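Local structure of malonyl CoA-acyl carrier protein transacylase (3PTW) at residues A[62-67]-A[111-116]; A[153-158]-A[166-171]; A[4-9]-A[82-87]; A[160-165]-A[283-288]; A[19-24]-A[296-301]. The protein probably catalyses transfer of the malonyl group from malonyl-CoA to acyl carrier protein, the step that supplies extender units for fatty acid synthesis. All coordinates share one frame; numbering follows the deposited sequence.

Contact 1. Residues A[62-67]-A[111-116]; sequences TQPAII and KLVKKR
Gln-63 and Arg-116 make the polar end of this helix pair, their side chains meeting at about a right angle. Arg-116 NH1 donates to Gln-63 OE1 over 2.9 Å. The oxygen lies in the plane at the edge of the guanidinium, yet NH1 stands above the plane of the amide carbonyl, with a C=O...N angle of only 96°, so one partner is well aligned and the other is not. Gln-63 OE1 also sits 3.1 Å from Val-113 O, two acceptors facing each other, but a weak bond from Gln-63 NE2 to Gln-11 OE1 supports the amide as modelled. Below this pair the contact is apolar. Val-113 CG2 lies 3.6 Å from both Ile-67 CG1 and Pro-64 N, atoms about one turn apart. The flank of the Pro-64 ring rests on Lys-114, CG lying 3.8 Å from Lys-114 CB. Lys-114 leaves with CG opposite its own backbone N (chi1 177°), and its tail continues away to a salt bridge with Glu-60. In the second shell, Arg-116 NH2 is held by Gln-248 and by Ser-91, while Tyr-95 packs on both Val-113 and Arg-116. The two short helical segments run roughly antiparallel, at 150°, with their axes 7.7 Å apart. Ser-91 falls in a GxSxG sequence that fits a nucleophile elbow, and the arrangement is consistent with the acyl transferase site of this family, in which an arginine beside the serine receives the malonyl carboxylate.

Contact 2. Residues A[153-158]-A[166-171]; sequences GIVEGA and IVISGE
Glu-171 reaches across to Ile-154, and its side chain shows how the open end of a hairpin can be closed. CB lies 4.2 Å from Ile-154 O, and CG passes the CB of the same isoleucine at 4.1 Å. The chain is extended beyond CG, which carries the carboxylate back to the opposing backbone: OE1 accepts from Ile-154 N at 2.7 Å in a nearly straight bond (171°), met on its anti side, and also lies close to Gly-153 CA. The backbone N of Glu-171 returns a bond to Ile-154 O, so the two residues are tied twice. Further along, Glu-156 and Ser-169 form a hydrogen-bonded antiparallel pair, both of its bonds 3.0 Å between N and O, and Ala-158 N adds a bond to Val-167 O. Val-155 CG2 and Ile-168 CD1 touch at 3.9 Å, side by side, on the face covered by helix 139-149. On the other face Ser-169 OG bonds Phe-198 O and Glu-156 OE1 bonds Ser-201 N. Glu-171 is itself the N-cap residue of helix 172-184. The hairpin supplies two neighbouring strands of the four-stranded antiparallel sheet, whose 2-3-1-4 order and two covering helices mark the ferredoxin-like subdomain of malonyl transacylases.

Contact 3. Residues A[4-9]-A[82-87]; sequences LGFLFA and VKSHIS
Val-82 meets Phe-6 twice: its carbonyl O lies in the ring plane, 3.7 Å from CZ at the edge, and its CG2 touches CE1 of the same ring. At Lys-83 the backbone does the work, CA approaching Phe-6 CZ while the carbonyl O sits against Leu-4 CD1; the lysine's CB points away from the strand. Next, Ser-84 CB stands 3.6 Å from the Phe-6 ring centroid, only 3° off the ring normal, a CH-pi contact almost exactly over the centre. With OG turned roughly opposite the backbone N (chi1 156°), the hydroxyl lands on Leu-4 O at 2.7 Å, giving its proton from above the carbonyl plane. The same oxygen accepts from Ile-86 N at 3.1 Å, an ST turn that bends the chain past His-85 and into strand 86-89. That strand lies parallel to strand 4-8 within the mixed six-stranded sheet at the heart of the large, alpha/beta-hydrolase-like subdomain; the connection runs through four helices, of which 59-79 is the last before strand 86-89. Ile-86 O then accepts from Phe-6 N at 2.9 Å, in its carbonyl plane, while also receiving a CA-H...O contact from Gly-5. Ser-87 pairs with Phe-6, their CB atoms 3.7 Å apart on the face that helix 93-100 covers, where His-100 meets both. Beyond it, the OG of Ser-87 lies in plane at the edge of the Phe-8 ring, nearest CE2, and the Phe-8 side chain also packs on Ser-96 and Ala-97 of helix 93-100.

Contact 4. Residues A[160-165]-A[283-288]; sequences YNSPGQ and VKKINK
Ser-162 and Ile-286 bring the two backbones to 5.7 Å between CA atoms, where the type II turn from Ser-162 to Gln-165 lies against the last turn of helix 278-286. No hydrogen bond crosses here, and the contact is made by van der Waals packing. Ile-286 reaches the hairpin with both atoms of its longer branch: CG1 touches Ser-162 CB and Pro-163 CD, each at 4.1 Å, and CD1 continues to Asn-161 O at 3.5 Å. The proline ring leans on the helix backbone, its CG 3.6 Å from Lys-285 O. A classic beta bulge sets Asn-161 and Ser-162 together opposite Gln-165, beside the turn of the hairpin made by strands 155-162 and 165-169, and it is this tip of the ferredoxin-like subdomain that meets a helix of the larger alpha/beta subdomain. The Gln-165 amide lies across the Lys-285 chain, its NE2 3.7 Å from Lys-285 CD. What fixes the amide is local: NE2 donates to Ser-162 OG over 3.1 Å, with the acceptor close to the amide plane and the bond nearly straight (163°). Ser-162 can serve because its OG is turned between its backbone N and carbonyl carbon (chi1 85°), toward the aliphatic run of Lys-285. Deeper in, Phe-282 of the same helix packs on Asn-161, Ser-162 and Gln-165, while Ile-256 lies against Ile-286.

Contact 5. Residues A[19-24]-A[296-301]; sequences GKEFFD and EDLKSL
Phe-22, against the Asp-297 backbone and Leu-301, forms the buried side of this contact, Glu-21 and Leu-298 the side turned to solvent. The Phe-22 ring enters edge first: Asp-297 CA lies in its plane, and CE2 comes within 3.7 Å of Asp-297 O, near that plane as well. CZ carries on to Leu-301 CD2 at 4.1 Å, the two side chains crossing at a slant. Where the surface opens, the carboxylate of Glu-21 takes over. Its chain runs out extended beyond CG and sets OE1 2.8 Å from Leu-298 N, the bond nearly straight (169°) and met close to the line of the C-O bond. A water bridges OE1 to Lys-299 N, so the oxygen serves one amide directly and a second through the water, both in the first turn of helix 298-315, where the positive end of the helix dipole would favour it. Asp-297 is that helix's N-cap. With CG between its backbone N and carbonyl carbon (chi1 50°), OD1 accepts from Ser-300 N at 3.1 Å and from Ser-300 OG at 2.8 Å. The Glu-21 and Asp-297 side chains run alongside each other, with OE1 and OD2 4.7 Å apart, a likely mild repulsion. Behind the tight side, Phe-22 packs on Ile-73 and Ala-76 of helix 59-79 and on Val-295 of the edge strand 291-295, and Leu-301 rests on Leu-77 and Val-295.

How the contacts relate
Contacts 1 and 3 both border the presumed active site: strand 86-89 of contact 3 runs toward the GxSxG turn, and Arg-116 of contact 1 reaches Ser-91. They touch, Ile-66 CG2 lying 3.4 Å from Ala-9 O, although their centres are 20 Å apart. Contact 3 also meets contact 4, through Leu-7 CD1 and Val-283 CG2 at 3.5 Å. Contacts 2 and 4 lie toward opposite ends of one hairpin, with centres 20 Å apart, and touch where Ile-166 CG1 comes within 3.7 Å of Tyr-160 CD1. Contact 5 is peripheral, about 36 Å from contact 2 between centres, and joins early and late parts of the chain.

Contact 1. Residues A[62-67]-A[111-116]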
# COMPACT_ATOMS: atom_id res chain seq x y z
N THR A 62 -10.69 -2.15 -7.04
CA THR A 62 -10.08 -2.29 -5.73
C THR A 62 -9.35 -1.02 -5.28
O THR A 62 -9.46 -0.61 -4.12
CB THR A 62 -9.04 -3.46 -5.71
OG1 THR A 62 -9.61 -4.62 -6.32
CG2 THR A 62 -8.61 -3.80 -4.29
N GLN A 63 -8.60 -0.42 -6.21
CA GLN A 63 -7.71 0.68 -5.87
C GLN A 63 -8.48 1.94 -5.40
O GLN A 63 -8.24 2.42 -4.29
CB GLN A 63 -6.65 0.93 -6.96
CG GLN A 63 -5.70 -0.28 -7.22
CD GLN A 63 -4.40 0.05 -7.97
OE1 GLN A 63 -4.07 1.20 -8.25
NE2 GLN A 63 -3.65 -0.99 -8.30
N PRO A 64 -9.44 2.46 -6.21
CA PRO A 64 -10.22 3.60 -5.70
C PRO A 64 -11.16 3.23 -4.56
O PRO A 64 -11.60 4.12 -3.81
CB PRO A 64 -11.03 4.05 -6.91
CG PRO A 64 -11.14 2.81 -7.79
CD PRO A 64 -9.79 2.14 -7.61
N ALA A 65 -11.50 1.96 -4.44
CA ALA A 65 -12.30 1.51 -3.30
C ALA A 65 -11.52 1.67 -2.00
O ALA A 65 -12.01 2.29 -1.06
CB ALA A 65 -12.76 0.09 -3.50
N ILE A 66 -10.30 1.15 -1.96
CA ILE A 66 -9.43 1.26 -0.78
C ILE A 66 -9.03 2.70 -0.47
O ILE A 66 -9.09 3.14 0.69
CB ILE A 66 -8.19 0.34 -0.92
CG1 ILE A 66 -8.63 -1.12 -0.85
CG2 ILE A 66 -7.11 0.67 0.13
CD1 ILE A 66 -7.54 -2.11 -1.05
N ILE A 67 -8.68 3.45 -1.51
CA ILE A 67 -8.26 4.84 -1.36
C ILE A 67 -9.35 5.68 -0.67
O ILE A 67 -9.03 6.50 0.20
CB ILE A 67 -7.84 5.45 -2.72
CG1 ILE A 67 -6.52 4.82 -3.20
CG2 ILE A 67 -7.74 6.97 -2.64
CD1 ILE A 67 -5.34 4.96 -2.25
N LYS A 111 -9.57 9.18 -8.85
CA LYS A 111 -9.60 9.03 -10.30
C LYS A 111 -8.31 8.40 -10.83
O LYS A 111 -8.36 7.53 -11.69
CB LYS A 111 -9.91 10.36 -11.04
CG LYS A 111 -11.33 10.89 -10.85
CD LYS A 111 -11.89 11.68 -12.06
CE LYS A 111 -11.37 13.10 -12.16
NZ LYS A 111 -10.95 13.63 -10.82
N LEU A 112 -7.17 8.85 -10.32
CA LEU A 112 -5.87 8.37 -10.79
C LEU A 112 -5.64 6.88 -10.52
O LEU A 112 -5.18 6.14 -11.41
CB LEU A 112 -4.74 9.20 -10.16
CG LEU A 112 -3.33 8.93 -10.66
CD1 LEU A 112 -3.20 9.24 -12.15
CD2 LEU A 112 -2.32 9.75 -9.86
N VAL A 113 -5.95 6.43 -9.30
CA VAL A 113 -5.66 5.04 -8.94
C VAL A 113 -6.57 4.02 -9.65
O VAL A 113 -6.19 2.86 -9.82
CB VAL A 113 -5.62 4.78 -7.42
CG1 VAL A 113 -4.47 5.60 -6.76
CG2 VAL A 113 -6.98 5.05 -6.78
N LYS A 114 -7.75 4.47 -10.06
CA LYS A 114 -8.62 3.63 -10.87
C LYS A 114 -7.92 3.35 -12.20
O LYS A 114 -7.87 2.21 -12.65
CB LYS A 114 -9.98 4.31 -11.07
CG LYS A 114 -10.95 3.55 -11.96
CD LYS A 114 -12.31 4.28 -12.01
CE LYS A 114 -13.15 3.82 -13.19
NZ LYS A 114 -13.77 2.50 -12.91
N LYS A 115 -7.36 4.40 -12.80
CA LYS A 115 -6.63 4.26 -14.06
C LYS A 115 -5.40 3.38 -13.89
O LYS A 115 -5.15 2.50 -14.71
CB LYS A 115 -6.27 5.64 -14.64
CG LYS A 115 -7.50 6.38 -15.21
CD LYS A 115 -7.10 7.56 -16.08
CE LYS A 115 -8.29 8.50 -16.39
NZ LYS A 115 -8.81 9.24 -15.17
N ARG A 116 -4.65 3.61 -12.81
CA ARG A 116 -3.46 2.85 -12.45
C ARG A 116 -3.78 1.37 -12.31
O ARG A 116 -3.07 0.52 -12.85
CB ARG A 116 -2.89 3.39 -11.14
CG ARG A 116 -1.75 2.57 -10.51
CD ARG A 116 -1.39 3.19 -9.14
NE ARG A 116 -0.19 2.64 -8.52
CZ ARG A 116 -0.17 1.57 -7.73
NH1 ARG A 116 -1.28 0.90 -7.48
NH2 ARG A 116 0.99 1.15 -7.22

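Contact 2. Residues A[153-158]-A[166-171]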
# COMPACT_ATOMS: atom_id res chain seq x y z
N GLY A 153 13.70 -16.87 -17.83
CA GLY A 153 12.79 -15.75 -18.04
C GLY A 153 12.82 -14.80 -16.87
O GLY A 153 13.58 -14.99 -15.91
N ILE A 154 11.96 -13.78 -16.95
CA ILE A 154 12.00 -12.66 -16.00
C ILE A 154 11.58 -13.01 -14.58
O ILE A 154 10.44 -13.43 -14.32
CB ILE A 154 11.18 -11.45 -16.51
CG1 ILE A 154 11.92 -10.80 -17.70
CG2 ILE A 154 10.91 -10.43 -15.37
CD1 ILE A 154 11.06 -9.89 -18.55
N VAL A 155 12.52 -12.84 -13.65
CA VAL A 155 12.21 -12.88 -12.22
C VAL A 155 12.99 -11.78 -11.50
O VAL A 155 14.20 -11.61 -11.69
CB VAL A 155 12.43 -14.30 -11.61
CG1 VAL A 155 13.72 -14.91 -12.14
CG2 VAL A 155 12.39 -14.28 -10.10
N GLU A 156 12.27 -11.01 -10.69
CA GLU A 156 12.81 -9.85 -10.02
C GLU A 156 12.18 -9.76 -8.62
O GLU A 156 11.10 -10.32 -8.39
CB GLU A 156 12.48 -8.58 -10.84
CG GLU A 156 13.08 -8.55 -12.28
CD GLU A 156 12.73 -7.29 -13.08
OE1 GLU A 156 11.97 -6.43 -12.57
OE2 GLU A 156 13.21 -7.15 -14.23
N GLY A 157 12.86 -9.09 -7.69
CA GLY A 157 12.25 -8.79 -6.39
C GLY A 157 11.08 -7.84 -6.59
O GLY A 157 11.17 -6.91 -7.39
N ALA A 158 9.98 -8.08 -5.88
CA ALA A 158 8.74 -7.30 -6.04
C ALA A 158 8.33 -6.59 -4.73
O ALA A 158 7.87 -5.44 -4.75
CB ALA A 158 7.59 -8.21 -6.56
N ILE A 166 9.52 -11.83 1.68
CA ILE A 166 9.82 -11.20 0.40
C ILE A 166 8.77 -11.66 -0.62
O ILE A 166 8.17 -12.71 -0.44
CB ILE A 166 11.24 -11.56 -0.06
CG1 ILE A 166 12.26 -10.86 0.85
CG2 ILE A 166 11.49 -11.20 -1.54
CD1 ILE A 166 13.66 -11.40 0.76
N VAL A 167 8.51 -10.84 -1.64
CA VAL A 167 7.74 -11.32 -2.79
C VAL A 167 8.56 -11.14 -4.06
O VAL A 167 9.18 -10.10 -4.27
CB VAL A 167 6.35 -10.63 -2.93
CG1 VAL A 167 5.55 -11.26 -4.08
CG2 VAL A 167 5.54 -10.69 -1.60
N ILE A 168 8.60 -12.17 -4.90
CA ILE A 168 9.20 -12.04 -6.23
C ILE A 168 8.15 -12.15 -7.32
O ILE A 168 7.13 -12.82 -7.15
CB ILE A 168 10.33 -13.07 -6.45
CG1 ILE A 168 9.80 -14.52 -6.35
CG2 ILE A 168 11.48 -12.80 -5.48
CD1 ILE A 168 10.85 -15.62 -6.73
N SER A 169 8.38 -11.49 -8.45
CA SER A 169 7.42 -11.57 -9.56
C SER A 169 8.12 -11.65 -10.91
O SER A 169 9.34 -11.42 -11.01
CB SER A 169 6.42 -10.40 -9.51
OG SER A 169 7.04 -9.21 -9.92
N GLY A 170 7.36 -11.99 -11.93
CA GLY A 170 7.93 -12.21 -13.25
C GLY A 170 7.14 -13.24 -14.03
O GLY A 170 5.95 -13.45 -13.76
N GLU A 171 7.79 -13.89 -14.99
CA GLU A 171 7.09 -14.88 -15.81
C GLU A 171 6.89 -16.16 -15.04
O GLU A 171 7.80 -16.62 -14.35
CB GLU A 171 7.86 -15.17 -17.09
CG GLU A 171 8.17 -13.93 -17.89
CD GLU A 171 8.99 -14.25 -19.08
OE1 GLU A 171 10.21 -13.97 -19.05
OE2 GLU A 171 8.43 -14.82 -20.04

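Contact 3. Residues A[4-9]-A[82-87]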
# COMPACT_ATOMS: atom_id res chain seq x y z
N LEU A 4 3.90 9.70 16.29
CA LEU A 4 3.02 8.88 15.43
C LEU A 4 3.36 8.83 13.94
O LEU A 4 3.56 9.87 13.31
CB LEU A 4 1.55 9.31 15.56
CG LEU A 4 0.94 9.78 16.88
CD1 LEU A 4 -0.54 10.03 16.65
CD2 LEU A 4 1.15 8.81 18.04
N GLY A 5 3.37 7.62 13.39
CA GLY A 5 3.48 7.40 11.94
C GLY A 5 2.23 6.71 11.37
O GLY A 5 1.74 5.75 11.95
N PHE A 6 1.72 7.20 10.24
CA PHE A 6 0.51 6.61 9.62
C PHE A 6 0.90 5.59 8.54
O PHE A 6 1.81 5.83 7.75
CB PHE A 6 -0.37 7.68 8.96
CG PHE A 6 -1.17 8.54 9.93
CD1 PHE A 6 -1.37 8.15 11.25
CD2 PHE A 6 -1.78 9.71 9.49
CE1 PHE A 6 -2.13 8.95 12.12
CE2 PHE A 6 -2.54 10.51 10.35
CZ PHE A 6 -2.72 10.13 11.66
N LEU A 7 0.19 4.47 8.52
CA LEU A 7 0.39 3.46 7.49
C LEU A 7 -0.96 3.26 6.81
O LEU A 7 -1.98 3.06 7.48
CB LEU A 7 0.87 2.12 8.08
CG LEU A 7 2.15 2.12 8.93
CD1 LEU A 7 2.37 0.76 9.55
CD2 LEU A 7 3.39 2.57 8.16
N PHE A 8 -0.98 3.35 5.49
CA PHE A 8 -2.25 3.22 4.79
C PHE A 8 -2.36 1.89 4.08
O PHE A 8 -1.44 1.49 3.35
CB PHE A 8 -2.45 4.39 3.82
CG PHE A 8 -2.50 5.72 4.52
CD1 PHE A 8 -3.67 6.14 5.16
CD2 PHE A 8 -1.36 6.53 4.57
CE1 PHE A 8 -3.72 7.35 5.83
CE2 PHE A 8 -1.40 7.76 5.24
CZ PHE A 8 -2.58 8.18 5.88
N ALA A 9 -3.49 1.22 4.32
CA ALA A 9 -3.79 -0.10 3.75
C ALA A 9 -3.77 -0.11 2.24
O ALA A 9 -4.01 0.92 1.60
CB ALA A 9 -5.13 -0.58 4.24
N VAL A 82 -6.23 12.97 16.14
CA VAL A 82 -5.15 12.03 15.87
C VAL A 82 -4.48 12.37 14.54
O VAL A 82 -5.08 12.30 13.47
CB VAL A 82 -5.54 10.51 16.06
CG1 VAL A 82 -7.04 10.30 15.99
CG2 VAL A 82 -4.78 9.59 15.11
N LYS A 83 -3.22 12.80 14.65
CA LYS A 83 -2.48 13.37 13.54
C LYS A 83 -1.03 12.92 13.54
O LYS A 83 -0.53 12.42 14.54
CB LYS A 83 -2.58 14.89 13.56
CG LYS A 83 -2.66 15.51 14.94
CD LYS A 83 -3.14 16.96 14.87
CE LYS A 83 -4.51 17.06 14.19
NZ LYS A 83 -4.99 18.47 14.16
N SER A 84 -0.38 13.11 12.40
CA SER A 84 0.97 12.66 12.13
C SER A 84 1.47 13.34 10.87
O SER A 84 0.69 13.64 9.96
CB SER A 84 1.00 11.14 11.91
OG SER A 84 2.14 10.74 11.14
N HIS A 85 2.77 13.58 10.81
CA HIS A 85 3.40 14.11 9.60
C HIS A 85 4.49 13.17 9.06
O HIS A 85 5.40 13.62 8.36
CB HIS A 85 3.95 15.50 9.86
CG HIS A 85 4.97 15.56 10.95
ND1 HIS A 85 4.64 15.80 12.27
CD2 HIS A 85 6.32 15.44 10.92
CE1 HIS A 85 5.74 15.81 13.00
NE2 HIS A 85 6.77 15.60 12.20
N ILE A 86 4.39 11.89 9.41
CA ILE A 86 5.25 10.85 8.82
C ILE A 86 4.39 9.64 8.45
O ILE A 86 3.80 9.00 9.32
CB ILE A 86 6.42 10.40 9.75
CG1 ILE A 86 7.06 11.59 10.48
CG2 ILE A 86 7.46 9.62 8.94
CD1 ILE A 86 8.02 11.21 11.64
N SER A 87 4.31 9.35 7.16
CA SER A 87 3.44 8.27 6.69
C SER A 87 4.01 7.49 5.50
O SER A 87 4.97 7.92 4.86
CB SER A 87 2.03 8.78 6.37
OG SER A 87 2.01 9.67 5.27

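Contact 4. Residues A[160-165]-A[283-288]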
# COMPACT_ATOMS: atom_id res chain seq x y z
N TYR A 160 9.63 -6.25 -0.38
CA TYR A 160 10.49 -6.54 0.77
C TYR A 160 9.71 -6.03 1.98
O TYR A 160 9.73 -4.85 2.30
CB TYR A 160 11.88 -5.89 0.62
CG TYR A 160 12.64 -6.49 -0.53
CD1 TYR A 160 13.47 -7.62 -0.34
CD2 TYR A 160 12.50 -5.99 -1.84
CE1 TYR A 160 14.15 -8.20 -1.42
CE2 TYR A 160 13.17 -6.57 -2.91
CZ TYR A 160 14.00 -7.68 -2.69
OH TYR A 160 14.66 -8.26 -3.73
N ASN A 161 8.98 -6.94 2.61
CA ASN A 161 7.97 -6.54 3.58
C ASN A 161 8.41 -6.62 5.03
O ASN A 161 7.99 -5.79 5.84
CB ASN A 161 6.68 -7.33 3.34
CG ASN A 161 6.05 -7.03 1.98
OD1 ASN A 161 6.11 -5.91 1.48
ND2 ASN A 161 5.45 -8.03 1.38
N SER A 162 9.24 -7.62 5.35
CA SER A 162 9.75 -7.82 6.71
C SER A 162 10.83 -8.92 6.66
O SER A 162 10.98 -9.55 5.63
CB SER A 162 8.61 -8.19 7.67
OG SER A 162 8.33 -9.58 7.65
N PRO A 163 11.58 -9.15 7.78
CA PRO A 163 12.63 -10.20 7.77
C PRO A 163 12.03 -11.57 7.46
O PRO A 163 11.09 -12.00 8.13
CB PRO A 163 13.17 -10.20 9.21
CG PRO A 163 12.67 -8.92 9.84
CD PRO A 163 11.39 -8.57 9.12
N GLY A 164 12.55 -12.26 6.46
CA GLY A 164 11.92 -13.52 6.04
C GLY A 164 10.59 -13.41 5.29
O GLY A 164 9.89 -14.42 5.08
N GLN A 165 10.22 -12.21 4.86
CA GLN A 165 9.01 -12.04 4.02
C GLN A 165 9.24 -11.15 2.80
O GLN A 165 9.20 -9.92 2.86
CB GLN A 165 7.81 -11.59 4.86
CG GLN A 165 7.16 -12.74 5.62
CD GLN A 165 5.84 -12.37 6.25
OE1 GLN A 165 4.80 -12.93 5.90
NE2 GLN A 165 5.87 -11.42 7.17
N VAL A 283 5.14 -4.55 10.54
CA VAL A 283 5.86 -3.70 11.49
C VAL A 283 6.30 -4.47 12.75
O VAL A 283 7.47 -4.37 13.16
CB VAL A 283 5.06 -2.46 11.92
CG1 VAL A 283 5.84 -1.66 12.99
CG2 VAL A 283 4.75 -1.58 10.70
N LYS A 284 5.38 -5.23 13.34
CA LYS A 284 5.67 -5.97 14.57
C LYS A 284 6.83 -6.95 14.41
O LYS A 284 7.55 -7.21 15.37
CB LYS A 284 4.43 -6.70 15.09
CG LYS A 284 3.37 -5.77 15.67
CD LYS A 284 2.08 -6.52 15.97
CE LYS A 284 1.93 -6.86 17.44
NZ LYS A 284 0.55 -7.40 17.71
N LYS A 285 7.00 -7.48 13.20
CA LYS A 285 8.13 -8.36 12.84
C LYS A 285 9.42 -7.61 12.53
O LYS A 285 10.51 -8.17 12.67
CB LYS A 285 7.76 -9.24 11.64
CG LYS A 285 6.84 -10.39 12.00
CD LYS A 285 6.12 -10.98 10.80
CE LYS A 285 4.77 -11.52 11.26
NZ LYS A 285 4.21 -12.49 10.33
N ILE A 286 9.30 -6.36 12.08
CA ILE A 286 10.47 -5.51 11.85
C ILE A 286 11.04 -5.06 13.21
O ILE A 286 12.25 -5.17 13.47
CB ILE A 286 10.13 -4.30 10.91
CG1 ILE A 286 9.91 -4.79 9.46
CG2 ILE A 286 11.22 -3.23 10.94
CD1 ILE A 286 8.92 -3.96 8.68
N ASN A 287 10.16 -4.60 14.09
CA ASN A 287 10.57 -4.07 15.38
C ASN A 287 9.50 -4.40 16.41
O ASN A 287 8.35 -3.97 16.29
CB ASN A 287 10.81 -2.55 15.27
CG ASN A 287 11.34 -1.94 16.55
OD1 ASN A 287 10.67 -1.94 17.60
ND2 ASN A 287 12.53 -1.38 16.48
N LYS A 288 9.89 -5.18 17.41
CA LYS A 288 8.96 -5.71 18.40
C LYS A 288 8.64 -4.72 19.52
O LYS A 288 7.77 -5.00 20.36
CB LYS A 288 9.54 -7.01 18.99
CG LYS A 288 8.52 -8.10 19.27
CD LYS A 288 9.21 -9.42 19.67
CE LYS A 288 9.98 -10.06 18.50
NZ LYS A 288 10.99 -11.06 18.96

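Contact 5. Residues A[19-24]-A[296-301]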
# COMPACT_ATOMS: atom_id res chain seq x y z
N GLY A 19 -15.38 0.38 5.43
CA GLY A 19 -15.83 1.77 5.40
C GLY A 19 -17.20 2.06 5.97
O GLY A 19 -17.49 3.20 6.37
N LYS A 20 -18.06 1.05 6.01
CA LYS A 20 -19.45 1.24 6.38
C LYS A 20 -19.63 1.79 7.79
O LYS A 20 -20.43 2.71 7.99
CB LYS A 20 -20.25 -0.05 6.18
CG LYS A 20 -21.69 0.01 6.65
CD LYS A 20 -22.61 0.51 5.56
CE LYS A 20 -24.00 -0.09 5.68
NZ LYS A 20 -24.92 0.77 6.48
N GLU A 21 -18.91 1.26 8.77
CA GLU A 21 -19.09 1.71 10.17
C GLU A 21 -18.69 3.17 10.34
O GLU A 21 -19.36 3.91 11.07
CB GLU A 21 -18.36 0.81 11.17
CG GLU A 21 -19.00 -0.56 11.34
CD GLU A 21 -18.34 -1.41 12.40
OE1 GLU A 21 -17.44 -0.94 13.13
OE2 GLU A 21 -18.73 -2.58 12.52
N PHE A 22 -17.62 3.58 9.67
CA PHE A 22 -17.25 5.00 9.65
C PHE A 22 -18.26 5.84 8.89
O PHE A 22 -18.60 6.95 9.32
CB PHE A 22 -15.85 5.21 9.08
CG PHE A 22 -14.78 5.11 10.13
CD1 PHE A 22 -14.20 6.27 10.64
CD2 PHE A 22 -14.39 3.88 10.64
CE1 PHE A 22 -13.22 6.20 11.63
CE2 PHE A 22 -13.42 3.79 11.62
CZ PHE A 22 -12.83 4.97 12.12
N PHE A 23 -18.74 5.29 7.77
CA PHE A 23 -19.73 5.97 6.94
C PHE A 23 -20.95 6.32 7.77
O PHE A 23 -21.42 7.45 7.72
CB PHE A 23 -20.14 5.10 5.74
CG PHE A 23 -21.24 5.71 4.89
CD1 PHE A 23 -20.93 6.51 3.80
CD2 PHE A 23 -22.58 5.48 5.21
CE1 PHE A 23 -21.94 7.08 3.02
CE2 PHE A 23 -23.61 6.05 4.44
CZ PHE A 23 -23.29 6.85 3.35
N ASP A 24 -21.44 5.35 8.54
CA ASP A 24 -22.65 5.52 9.35
C ASP A 24 -22.46 6.33 10.62
O ASP A 24 -23.44 6.83 11.18
CB ASP A 24 -23.25 4.15 9.71
CG ASP A 24 -23.73 3.38 8.50
OD1 ASP A 24 -23.95 4.01 7.45
OD2 ASP A 24 -23.90 2.15 8.60
N GLU A 296 -9.84 0.34 11.36
CA GLU A 296 -10.65 -0.06 10.20
C GLU A 296 -12.15 -0.04 10.52
O GLU A 296 -12.98 -0.06 9.62
CB GLU A 296 -10.23 -1.45 9.68
CG GLU A 296 -10.59 -2.67 10.58
CD GLU A 296 -10.12 -4.01 9.99
OE1 GLU A 296 -10.46 -4.33 8.83
OE2 GLU A 296 -9.41 -4.76 10.70
N ASP A 297 -12.48 -0.01 11.81
CA ASP A 297 -13.88 -0.05 12.23
C ASP A 297 -14.03 0.56 13.61
O ASP A 297 -13.08 1.14 14.13
CB ASP A 297 -14.47 -1.49 12.17
CG ASP A 297 -13.59 -2.53 12.86
OD1 ASP A 297 -12.82 -2.19 13.78
OD2 ASP A 297 -13.68 -3.72 12.47
N LEU A 298 -15.22 0.45 14.19
CA LEU A 298 -15.48 0.99 15.53
C LEU A 298 -14.63 0.35 16.63
O LEU A 298 -14.07 1.07 17.46
CB LEU A 298 -16.96 0.89 15.87
CG LEU A 298 -17.82 2.15 15.70
CD1 LEU A 298 -17.32 3.09 14.61
CD2 LEU A 298 -19.29 1.76 15.47
N LYS A 299 -14.53 -0.98 16.64
CA LYS A 299 -13.77 -1.67 17.68
C LYS A 299 -12.27 -1.28 17.66
O LYS A 299 -11.69 -0.95 18.69
CB LYS A 299 -13.97 -3.19 17.57
CG LYS A 299 -13.44 -3.98 18.78
CD LYS A 299 -13.48 -5.50 18.56
CE LYS A 299 -12.61 -5.95 17.38
NZ LYS A 299 -12.16 -7.37 17.49
N SER A 300 -11.66 -1.29 16.48
CA SER A 300 -10.25 -0.94 16.36
C SER A 300 -10.03 0.55 16.64
O SER A 300 -9.03 0.92 17.24
CB SER A 300 -9.72 -1.34 14.98
OG SER A 300 -10.47 -0.70 13.96
N LEU A 301 -10.99 1.39 16.23
CA LEU A 301 -10.93 2.83 16.53
C LEU A 301 -10.83 3.08 18.03
O LEU A 301 -9.96 3.84 18.49
CB LEU A 301 -12.16 3.58 15.99
CG LEU A 301 -12.35 5.03 16.46
CD1 LEU A 301 -11.27 5.98 15.89
CD2 LEU A 301 -13.72 5.55 16.08
O HOH W 1 -16.29 -2.60 15.16